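Local coordinates for uncharacterized protein (Legionella pneumophila subsp. pneumophila, PDB 4WRP), which is of unknown function but is classed as a Legionella effector, of which this is the C-terminal DUF5617 domain, at residues A[17-28]-A[39-47]. Sequence-based numbering, arbitrary orientation.
Sequences FQEIMNDPRHQL and HAIRTVLDD
I20 O, at the C-terminal end of helix 6-21, accepts two N-H groups: D23 N at 3.0 Å from I20 O, and H26 NE2, also 3.0 Å from I20 O but in a weak bond, its N-H...O angle being only 128°. The carbonyl oxygen lies in the plane of the imidazole, at its edge. D23 N and, more weakly, H26 NE2 thus fold back onto I20 O just where the chain leaves the first helix of a helix-loop-helix; the second, helix 34-49, runs its 39-47 portion at 129° to 17-21. V44 buries the most surface in the contact and meets I20, M21, F17 and H26. Its CG1 lies 3.8 Å from I20 CG2, while its CG2 sits 3.7 Å from the SE of selenomethionine M21 and also touches H26 CE1. M21 is bent at chi2 and chi3, which brings its CE under one face of the H26 ring, near the rim, and within 3.8 Å of I41 CG1. Its CG meanwhile lies over a face of the F17 ring, again toward the rim. F17 sets its ring across the second helix, chi1 173° carrying CG opposite the backbone N: CZ meets I41 CG2 at 3.9 Å, at the ring edge, and CE1 meets L45 CD2, also at 3.9 Å. Beyond these side chains, W13 stacks on F17 and W55 on H26, and W56 NE1 donates to V44 O. Helix 90-98 packs against F17, I41 and L45, extending this apolar layer into the all-helical domain. L28, in the link between the two helices, puts its CD1 3.6 Å from A40 CB.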
ATOM      1  N   PHE A  17       0.109  -6.095   7.160  1.00 25.96           N
ATOM      2  CA  PHE A  17      -0.409  -4.899   7.707  1.00 25.59           C
ATOM      3  C   PHE A  17      -1.501  -5.236   8.679  1.00 25.80           C
ATOM      4  O   PHE A  17      -1.553  -4.618   9.768  1.00 26.22           O
ATOM      5  CB  PHE A  17      -0.956  -3.977   6.609  1.00 24.63           C
ATOM      6  CG  PHE A  17      -1.656  -2.787   7.124  1.00 25.41           C
ATOM      7  CD1 PHE A  17      -0.930  -1.725   7.692  1.00 25.99           C
ATOM      8  CD2 PHE A  17      -3.036  -2.681   7.009  1.00 24.92           C
ATOM      9  CE1 PHE A  17      -1.577  -0.611   8.173  1.00 26.44           C
ATOM     10  CE2 PHE A  17      -3.668  -1.569   7.493  1.00 25.17           C
ATOM     11  CZ  PHE A  17      -2.951  -0.544   8.085  1.00 25.77           C
ATOM     12  N   GLN A  18      -2.401  -6.154   8.326  1.00 27.51           N
ATOM     13  CA  GLN A  18      -3.444  -6.480   9.290  1.00 29.84           C
ATOM     14  C   GLN A  18      -2.884  -7.148  10.543  1.00 30.39           C
ATOM     15  O   GLN A  18      -3.408  -6.944  11.651  1.00 30.19           O
ATOM     16  CB  GLN A  18      -4.595  -7.308   8.694  1.00 34.11           C
ATOM     17  CG  GLN A  18      -4.245  -8.687   8.221  1.00 37.25           C
ATOM     18  CD  GLN A  18      -4.261  -9.717   9.308  1.00 42.73           C
ATOM     19  OE1 GLN A  18      -4.940  -9.574  10.319  1.00 47.30           O
ATOM     20  NE2 GLN A  18      -3.467 -10.753   9.124  1.00 44.02           N
ATOM     21  N   GLU A  19      -1.824  -7.924  10.395  1.00 31.67           N
ATOM     22  CA  GLU A  19      -1.221  -8.554  11.560  1.00 35.79           C
ATOM     23  C   GLU A  19      -0.661  -7.456  12.432  1.00 34.36           C
ATOM     24  O   GLU A  19      -0.920  -7.415  13.628  1.00 32.79           O
ATOM     25  CB  GLU A  19      -0.130  -9.573  11.205  1.00 40.47           C
ATOM     26  CG  GLU A  19       0.575 -10.093  12.473  1.00 47.78           C
ATOM     27  CD  GLU A  19       1.493 -11.292  12.261  1.00 53.52           C
ATOM     28  OE1 GLU A  19       1.346 -12.006  11.241  1.00 56.51           O
ATOM     29  OE2 GLU A  19       2.357 -11.547  13.146  1.00 61.03           O
ATOM     30  N   ILE A  20       0.048  -6.517  11.835  1.00 30.22           N
ATOM     31  CA  ILE A  20       0.559  -5.377  12.613  1.00 30.51           C
ATOM     32  C   ILE A  20      -0.541  -4.582  13.323  1.00 30.48           C
ATOM     33  O   ILE A  20      -0.423  -4.312  14.509  1.00 30.61           O
ATOM     34  CB  ILE A  20       1.446  -4.424  11.752  1.00 29.36           C
ATOM     35  CG1 ILE A  20       2.735  -5.146  11.364  1.00 31.57           C
ATOM     36  CG2 ILE A  20       1.849  -3.224  12.566  1.00 29.19           C
ATOM     37  CD1 ILE A  20       3.442  -4.578  10.145  1.00 31.94           C
HETATM   38  N   MSE A  21      -1.620  -4.205  12.627  1.00 29.68           N
HETATM   39  CA  MSE A  21      -2.624  -3.370  13.241  1.00 30.02           C
HETATM   40  C   MSE A  21      -3.389  -4.119  14.334  1.00 32.24           C
HETATM   41  O   MSE A  21      -3.918  -3.479  15.198  1.00 31.69           O
HETATM   42  CB  MSE A  21      -3.663  -2.844  12.252  1.00 30.93           C
HETATM   43  CG  MSE A  21      -3.046  -1.962  11.173  1.00 30.05           C
HETATM   44 SE   MSE A  21      -1.796  -0.651  11.907  1.00 33.45          SE
HETATM   45  CE  MSE A  21      -2.784   0.191  13.363  1.00 32.01           C
ATOM     46  N   ASN A  22      -3.468  -5.441  14.266  1.00 32.61           N
ATOM     47  CA  ASN A  22      -4.081  -6.229  15.299  1.00 35.93           C
ATOM     48  C   ASN A  22      -3.147  -6.523  16.485  1.00 38.56           C
ATOM     49  O   ASN A  22      -3.507  -7.265  17.358  1.00 36.37           O
ATOM     50  CB  ASN A  22      -4.556  -7.573  14.731  1.00 37.31           C
ATOM     51  CG  ASN A  22      -5.842  -7.445  13.970  1.00 37.14           C
ATOM     52  OD1 ASN A  22      -6.775  -6.808  14.422  1.00 37.81           O
ATOM     53  ND2 ASN A  22      -5.889  -8.044  12.806  1.00 38.35           N
ATOM     54  N   ASP A  23      -1.931  -5.987  16.473  1.00 39.14           N
ATOM     55  CA  ASP A  23      -1.021  -6.141  17.587  1.00 40.19           C
ATOM     56  C   ASP A  23      -1.643  -5.544  18.858  1.00 41.56           C
ATOM     57  O   ASP A  23      -2.090  -4.390  18.866  1.00 39.61           O
ATOM     58  CB  ASP A  23       0.330  -5.476  17.284  1.00 39.76           C
ATOM     59  CG  ASP A  23       1.423  -5.864  18.280  1.00 42.10           C
ATOM     60  OD1 ASP A  23       1.259  -5.730  19.498  1.00 44.89           O
ATOM     61  OD2 ASP A  23       2.458  -6.356  17.834  1.00 45.89           O
ATOM     62  N   PRO A  24      -1.646  -6.328  19.951  1.00 43.97           N
ATOM     63  CA  PRO A  24      -2.195  -5.844  21.201  1.00 46.73           C
ATOM     64  C   PRO A  24      -1.472  -4.584  21.737  1.00 46.82           C
ATOM     65  O   PRO A  24      -2.080  -3.750  22.423  1.00 46.58           O
ATOM     66  CB  PRO A  24      -2.022  -7.030  22.146  1.00 49.64           C
ATOM     67  CG  PRO A  24      -0.912  -7.838  21.561  1.00 50.46           C
ATOM     68  CD  PRO A  24      -0.996  -7.637  20.080  1.00 46.58           C
ATOM     69  N   ARG A  25      -0.210  -4.401  21.371  1.00 48.08           N
ATOM     70  CA  ARG A  25       0.515  -3.189  21.798  1.00 50.32           C
ATOM     71  C   ARG A  25      -0.072  -1.875  21.306  1.00 47.46           C
ATOM     72  O   ARG A  25       0.361  -0.828  21.769  1.00 48.80           O
ATOM     73  CB  ARG A  25       1.997  -3.274  21.410  1.00 51.85           C
ATOM     74  CG  ARG A  25       2.684  -4.324  22.242  1.00 57.48           C
ATOM     75  CD  ARG A  25       4.092  -4.631  21.809  1.00 61.67           C
ATOM     76  NE  ARG A  25       4.617  -5.659  22.703  1.00 68.24           N
ATOM     77  CZ  ARG A  25       4.999  -5.457  23.968  1.00 75.03           C
ATOM     78  NH1 ARG A  25       4.945  -4.240  24.514  1.00 77.92           N
ATOM     79  NH2 ARG A  25       5.439  -6.478  24.702  1.00 74.83           N
ATOM     80  N   HIS A  26      -1.032  -1.899  20.372  1.00 42.95           N
ATOM     81  CA  HIS A  26      -1.628  -0.646  19.953  1.00 41.65           C
ATOM     82  C   HIS A  26      -2.642  -0.132  20.951  1.00 44.36           C
ATOM     83  O   HIS A  26      -2.976   1.053  20.909  1.00 45.09           O
ATOM     84  CB  HIS A  26      -2.312  -0.773  18.609  1.00 38.90           C
ATOM     85  CG  HIS A  26      -1.371  -0.954  17.473  1.00 38.78           C
ATOM     86  ND1 HIS A  26      -0.509   0.041  17.046  1.00 38.47           N
ATOM     87  CD2 HIS A  26      -1.158  -2.015  16.664  1.00 38.18           C
ATOM     88  CE1 HIS A  26       0.187  -0.407  16.019  1.00 37.78           C
ATOM     89  NE2 HIS A  26      -0.193  -1.650  15.767  1.00 37.64           N
ATOM     90  N   GLN A  27      -3.186  -1.023  21.778  1.00 46.77           N
ATOM     91  CA  GLN A  27      -4.223  -0.643  22.749  1.00 49.96           C
ATOM     92  C   GLN A  27      -5.332   0.168  22.060  1.00 47.64           C
ATOM     93  O   GLN A  27      -5.704   1.243  22.518  1.00 47.18           O
ATOM     94  CB  GLN A  27      -3.618   0.167  23.914  1.00 53.52           C
ATOM     95  CG  GLN A  27      -2.504  -0.525  24.698  1.00 56.82           C
ATOM     96  CD  GLN A  27      -3.012  -1.497  25.749  1.00 66.32           C
ATOM     97  OE1 GLN A  27      -2.445  -2.580  25.940  1.00 71.05           O
ATOM     98  NE2 GLN A  27      -4.071  -1.106  26.462  1.00 69.69           N
ATOM     99  N   LEU A  28      -5.823  -0.337  20.929  1.00 47.04           N
ATOM    100  CA  LEU A  28      -6.931   0.287  20.221  1.00 46.97           C
ATOM    101  C   LEU A  28      -8.184  -0.536  20.420  1.00 48.68           C
ATOM    102  O   LEU A  28      -8.153  -1.748  20.456  1.00 49.44           O
ATOM    103  CB  LEU A  28      -6.662   0.417  18.725  1.00 44.23           C
ATOM    104  CG  LEU A  28      -5.671   1.514  18.336  1.00 44.85           C
ATOM    105  CD1 LEU A  28      -5.294   1.336  16.871  1.00 42.20           C
ATOM    106  CD2 LEU A  28      -6.208   2.906  18.635  1.00 43.30           C
ATOM    107  N   HIS A  39      -4.362   7.826  13.387  1.00 27.97           N
ATOM    108  CA  HIS A  39      -2.989   8.097  13.788  1.00 28.85           C
ATOM    109  C   HIS A  39      -2.116   6.854  13.988  1.00 27.62           C
ATOM    110  O   HIS A  39      -0.970   6.841  13.555  1.00 26.35           O
ATOM    111  CB  HIS A  39      -2.890   8.973  15.048  1.00 33.14           C
ATOM    112  CG  HIS A  39      -1.524   9.578  15.218  1.00 34.74           C
ATOM    113  ND1 HIS A  39      -0.648   9.177  16.211  1.00 37.97           N
ATOM    114  CD2 HIS A  39      -0.855  10.484  14.468  1.00 33.93           C
ATOM    115  CE1 HIS A  39       0.485   9.841  16.088  1.00 36.89           C
ATOM    116  NE2 HIS A  39       0.381  10.648  15.043  1.00 40.19           N
ATOM    117  N   ALA A  40      -2.645   5.812  14.613  1.00 26.37           N
ATOM    118  CA  ALA A  40      -1.911   4.566  14.772  1.00 27.09           C
ATOM    119  C   ALA A  40      -1.573   3.945  13.411  1.00 26.33           C
ATOM    120  O   ALA A  40      -0.444   3.506  13.178  1.00 25.37           O
ATOM    121  CB  ALA A  40      -2.727   3.576  15.635  1.00 28.19           C
ATOM    122  N   ILE A  41      -2.541   3.985  12.487  1.00 26.20           N
ATOM    123  CA  ILE A  41      -2.301   3.498  11.147  1.00 25.83           C
ATOM    124  C   ILE A  41      -1.257   4.365  10.474  1.00 24.17           C
ATOM    125  O   ILE A  41      -0.337   3.881   9.808  1.00 23.92           O
ATOM    126  CB  ILE A  41      -3.600   3.528  10.318  1.00 26.41           C
ATOM    127  CG1 ILE A  41      -4.548   2.467  10.855  1.00 27.53           C
ATOM    128  CG2 ILE A  41      -3.303   3.267   8.840  1.00 26.18           C
ATOM    129  CD1 ILE A  41      -5.956   2.592  10.342  1.00 28.32           C
ATOM    130  N   ARG A  42      -1.398   5.658  10.623  1.00 24.41           N
ATOM    131  CA  ARG A  42      -0.388   6.566  10.023  1.00 24.16           C
ATOM    132  C   ARG A  42       1.034   6.258  10.501  1.00 24.69           C
ATOM    133  O   ARG A  42       2.007   6.181   9.712  1.00 23.99           O
ATOM    134  CB  ARG A  42      -0.723   8.001  10.346  1.00 24.62           C
ATOM    135  CG  ARG A  42       0.210   8.965   9.601  1.00 25.32           C
ATOM    136  CD  ARG A  42       0.344  10.326  10.256  1.00 27.25           C
ATOM    137  NE  ARG A  42       1.250  11.158   9.427  1.00 28.06           N
ATOM    138  CZ  ARG A  42       2.585  11.084   9.437  1.00 29.36           C
ATOM    139  NH1 ARG A  42       3.208  10.236  10.256  1.00 30.43           N
ATOM    140  NH2 ARG A  42       3.330  11.876   8.632  1.00 29.02           N
ATOM    141  N   THR A  43       1.159   6.048  11.806  1.00 25.84           N
ATOM    142  CA  THR A  43       2.447   5.668  12.384  1.00 28.79           C
ATOM    143  C   THR A  43       3.070   4.435  11.743  1.00 28.58           C
ATOM    144  O   THR A  43       4.244   4.442  11.366  1.00 27.62           O
ATOM    145  CB  THR A  43       2.323   5.494  13.906  1.00 31.03           C
ATOM    146  OG1 THR A  43       1.864   6.741  14.417  1.00 33.43           O
ATOM    147  CG2 THR A  43       3.663   5.213  14.505  1.00 32.33           C
ATOM    148  N   VAL A  44       2.257   3.397  11.597  1.00 25.75           N
ATOM    149  CA  VAL A  44       2.712   2.164  11.018  1.00 25.07           C
ATOM    150  C   VAL A  44       3.075   2.329   9.538  1.00 23.47           C
ATOM    151  O   VAL A  44       4.068   1.767   9.062  1.00 22.71           O
ATOM    152  CB  VAL A  44       1.623   1.095  11.209  1.00 25.68           C
ATOM    153  CG1 VAL A  44       1.886  -0.128  10.363  1.00 26.11           C
ATOM    154  CG2 VAL A  44       1.548   0.764  12.705  1.00 28.52           C
ATOM    155  N   LEU A  45       2.255   3.047   8.796  1.00 21.80           N
ATOM    156  CA  LEU A  45       2.579   3.316   7.381  1.00 22.66           C
ATOM    157  C   LEU A  45       3.838   4.148   7.261  1.00 22.72           C
ATOM    158  O   LEU A  45       4.669   3.903   6.396  1.00 24.58           O
ATOM    159  CB  LEU A  45       1.411   4.031   6.685  1.00 21.87           C
ATOM    160  CG  LEU A  45       0.077   3.328   6.633  1.00 23.20           C
ATOM    161  CD1 LEU A  45      -0.880   4.302   5.910  1.00 23.54           C
ATOM    162  CD2 LEU A  45       0.155   2.006   5.917  1.00 23.23           C
ATOM    163  N   ASP A  46       3.994   5.141   8.117  1.00 25.03           N
ATOM    164  CA  ASP A  46       5.211   5.960   8.028  1.00 26.49           C
ATOM    165  C   ASP A  46       6.448   5.104   8.291  1.00 27.22           C
ATOM    166  O   ASP A  46       7.411   5.186   7.580  1.00 25.99           O
ATOM    167  CB  ASP A  46       5.117   7.129   8.996  1.00 29.65           C
ATOM    168  CG  ASP A  46       6.189   8.208   8.725  1.00 32.84           C
ATOM    169  OD1 ASP A  46       6.571   8.491   7.562  1.00 38.47           O
ATOM    170  OD2 ASP A  46       6.643   8.787   9.707  1.00 37.86           O
ATOM    171  N   ASP A  47       6.380   4.239   9.300  1.00 27.77           N
ATOM    172  CA  ASP A  47       7.477   3.334   9.608  1.00 29.61           C
ATOM    173  C   ASP A  47       7.797   2.472   8.387  1.00 27.79           C
ATOM    174  O   ASP A  47       8.969   2.295   8.029  1.00 28.05           O
ATOM    175  CB  ASP A  47       7.164   2.499  10.864  1.00 31.63           C
ATOM    176  CG  ASP A  47       8.268   1.528  11.203  1.00 34.90           C
ATOM    177  OD1 ASP A  47       9.420   2.014  11.319  1.00 35.06           O
ATOM    178  OD2 ASP A  47       7.981   0.293  11.327  1.00 32.82           O
TER